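Long-range contact in monovalent Na+/H+ antiporter subunit D (Dietzia sp. DQ12-45-1b, PDB 7D3U), which probably exchanges sodium ions for protons across the cell membrane as one subunit of the multi-chain Mrp antiporter complex: residues 364-369 / 523-528. Sequence-based numbering, arbitrary orientation.
Sequences KTEPLV and GRRIGL. With LMT (dodecyl-beta-D-maltoside), chain K.
Glu366 carries this contact from the kink between helix 362-365 and helix 367-380, reaching with its carboxylate for the backbone that leads into helix 528-546. Its CB starts off obliquely to 523-528, and CG lies anti to the carbonyl carbon, beside the backbone N (chi1 -46°). The chain then bends at chi2 (-107°), which carries CD over to the amide of Ile526. OE2 at the tip accepts two successive backbone N-H groups: that of Ile526 in a nearly straight bond (N to OE2 2.7 Å, 166° at the hydrogen) on the syn lone pair, and that of Arg525 in a bent, weak one. Tyr351 OH is a further hydrogen-bond partner of OE2, so three groups grip this oxygen of a buried residue and probably hold the carboxylate in place. OE1, the other branch, lies against CB of Ile526 and 3.8 Å from CG of Arg524. Arg524 runs out extended; its NE lies 4.7 Å from OE1 of Glu366, a separation at which the opposite charges may still attract without forming a salt bridge. Arg525 leads away, its NH1 bonded to the carbonyl O of Arg350. One residue before Glu366, Thr365 OG1 donates to Gly523 O at 3.2 Å, from above the carbonyl plane. On the other side of Glu366, CD1 of Ile526 meets CG1 of Val369 at 4.0 Å, the two side chains crossing at about a right angle and packing on helix 320-350. On the lipid-like flank, Leu368 CD2 lies 3.7 Å from C5 of a dodecyl-maltoside tail, which also passes Pro367 CG. Within the antiporter-like transmembrane fold related to that of complex I, a buried glutamate at the N-cap position of helix 367-380 ties down the loop entering helix 528-546.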
loop_
_atom_site.group_PDB
_atom_site.type_symbol
_atom_site.label_atom_id
_atom_site.label_comp_id
_atom_site.label_asym_id
_atom_site.label_seq_id
_atom_site.Cartn_x
_atom_site.Cartn_y
_atom_site.Cartn_z
ATOM N N LYS A 364 -10.170 13.217 26.835
ATOM C CA LYS A 364 -10.330 14.265 27.833
ATOM C C LYS A 364 -9.183 15.263 27.809
ATOM O O LYS A 364 -9.408 16.468 27.955
ATOM C CB LYS A 364 -10.447 13.648 29.227
ATOM C CG LYS A 364 -10.593 14.667 30.342
ATOM C CD LYS A 364 -10.963 14.002 31.657
ATOM C CE LYS A 364 -11.248 15.037 32.733
ATOM N NZ LYS A 364 -10.042 15.850 33.050
ATOM N N THR A 365 -7.956 14.785 27.620
ATOM C CA THR A 365 -6.793 15.661 27.625
ATOM C C THR A 365 -6.490 16.245 26.254
ATOM O O THR A 365 -5.889 17.321 26.169
ATOM C CB THR A 365 -5.565 14.906 28.135
ATOM O OG1 THR A 365 -4.930 14.234 27.042
ATOM C CG2 THR A 365 -5.970 13.881 29.176
ATOM N N GLU A 366 -6.883 15.564 25.180
ATOM C CA GLU A 366 -6.646 16.032 23.815
ATOM C C GLU A 366 -7.951 15.952 23.036
ATOM O O GLU A 366 -8.176 15.005 22.273
ATOM C CB GLU A 366 -5.547 15.222 23.133
ATOM C CG GLU A 366 -4.325 14.998 23.991
ATOM C CD GLU A 366 -3.158 15.838 23.542
ATOM O OE1 GLU A 366 -3.388 16.776 22.751
ATOM O OE2 GLU A 366 -2.018 15.562 23.968
ATOM N N PRO A 367 -8.836 16.938 23.202
ATOM C CA PRO A 367 -10.133 16.865 22.518
ATOM C C PRO A 367 -10.049 17.127 21.027
ATOM O O PRO A 367 -10.897 16.624 20.279
ATOM C CB PRO A 367 -10.961 17.937 23.235
ATOM C CG PRO A 367 -9.951 18.914 23.713
ATOM C CD PRO A 367 -8.731 18.120 24.072
ATOM N N LEU A 368 -9.061 17.895 20.566
ATOM C CA LEU A 368 -8.959 18.200 19.142
ATOM C C LEU A 368 -8.732 16.935 18.325
ATOM O O LEU A 368 -9.484 16.641 17.385
ATOM C CB LEU A 368 -7.831 19.202 18.903
ATOM C CG LEU A 368 -8.228 20.648 18.610
ATOM C CD1 LEU A 368 -8.869 20.758 17.240
ATOM C CD2 LEU A 368 -9.162 21.171 19.682
ATOM N N VAL A 369 -7.698 16.166 18.673
ATOM C CA VAL A 369 -7.413 14.943 17.933
ATOM C C VAL A 369 -8.503 13.910 18.167
ATOM O O VAL A 369 -8.793 13.100 17.283
ATOM C CB VAL A 369 -6.020 14.402 18.306
ATOM C CG1 VAL A 369 -5.932 14.133 19.791
ATOM C CG2 VAL A 369 -5.693 13.151 17.510
ATOM N N GLY A 523 -1.806 15.537 30.580
ATOM C CA GLY A 523 -1.857 16.891 30.081
ATOM C C GLY A 523 -2.097 16.910 28.589
ATOM O O GLY A 523 -2.413 15.889 27.977
ATOM N N ARG A 524 -1.937 18.096 28.008
ATOM C CA ARG A 524 -2.161 18.305 26.580
ATOM C C ARG A 524 -0.811 18.300 25.875
ATOM O O ARG A 524 -0.105 19.310 25.857
ATOM C CB ARG A 524 -2.911 19.608 26.343
ATOM C CG ARG A 524 -3.301 19.858 24.900
ATOM C CD ARG A 524 -4.257 21.031 24.799
ATOM N NE ARG A 524 -4.882 21.122 23.483
ATOM C CZ ARG A 524 -4.418 21.871 22.489
ATOM N NH1 ARG A 524 -3.322 22.596 22.660
ATOM N NH2 ARG A 524 -5.050 21.898 21.324
ATOM N N ARG A 525 -0.450 17.159 25.292
ATOM C CA ARG A 525 0.811 17.038 24.570
ATOM C C ARG A 525 0.693 17.468 23.115
ATOM O O ARG A 525 1.576 18.162 22.601
ATOM C CB ARG A 525 1.319 15.597 24.630
ATOM C CG ARG A 525 1.702 15.116 26.012
ATOM C CD ARG A 525 2.537 13.856 25.914
ATOM N NE ARG A 525 2.538 13.098 27.160
ATOM C CZ ARG A 525 3.166 11.939 27.324
ATOM N NH1 ARG A 525 3.842 11.400 26.321
ATOM N NH2 ARG A 525 3.115 11.321 28.494
ATOM N N ILE A 526 -0.381 17.067 22.440
ATOM C CA ILE A 526 -0.543 17.330 21.014
ATOM C C ILE A 526 -1.048 18.757 20.842
ATOM O O ILE A 526 -2.218 19.047 21.100
ATOM C CB ILE A 526 -1.498 16.322 20.364
ATOM C CG1 ILE A 526 -0.997 14.898 20.590
ATOM C CG2 ILE A 526 -1.653 16.608 18.888
ATOM C CD1 ILE A 526 -1.992 13.842 20.189
ATOM N N GLY A 527 -0.167 19.650 20.408
ATOM C CA GLY A 527 -0.541 21.023 20.165
ATOM C C GLY A 527 -1.483 21.154 18.981
ATOM O O GLY A 527 -1.984 20.179 18.416
ATOM N N LEU A 528 -1.720 22.408 18.598
ATOM C CA LEU A 528 -2.643 22.675 17.501
ATOM C C LEU A 528 -2.032 22.301 16.158
ATOM O O LEU A 528 -2.741 21.849 15.251
ATOM C CB LEU A 528 -3.058 24.144 17.511
ATOM C CG LEU A 528 -4.051 24.568 16.430
ATOM C CD1 LEU A 528 -5.282 23.677 16.456
ATOM C CD2 LEU A 528 -4.438 26.026 16.598
HETATM C C1 LMT K . -10.112 23.129 23.980
HETATM C C2 LMT K . -10.717 22.949 22.621
HETATM C C3 LMT K . -11.691 21.827 22.471
HETATM C C4 LMT K . -12.754 22.279 21.506
HETATM C C5 LMT K . -12.780 21.401 20.301
HETATM C C6 LMT K . -13.543 22.024 19.181
HETATM C C7 LMT K . -13.688 21.054 18.048
HETATM C C8 LMT K . -14.763 21.548 17.143
HETATM C C9 LMT K . -14.468 21.397 15.686
HETATM C C10 LMT K . -15.358 20.307 15.158
HETATM C C11 LMT K . -14.982 19.928 13.761
HETATM C C12 LMT K . -15.881 18.870 13.213
#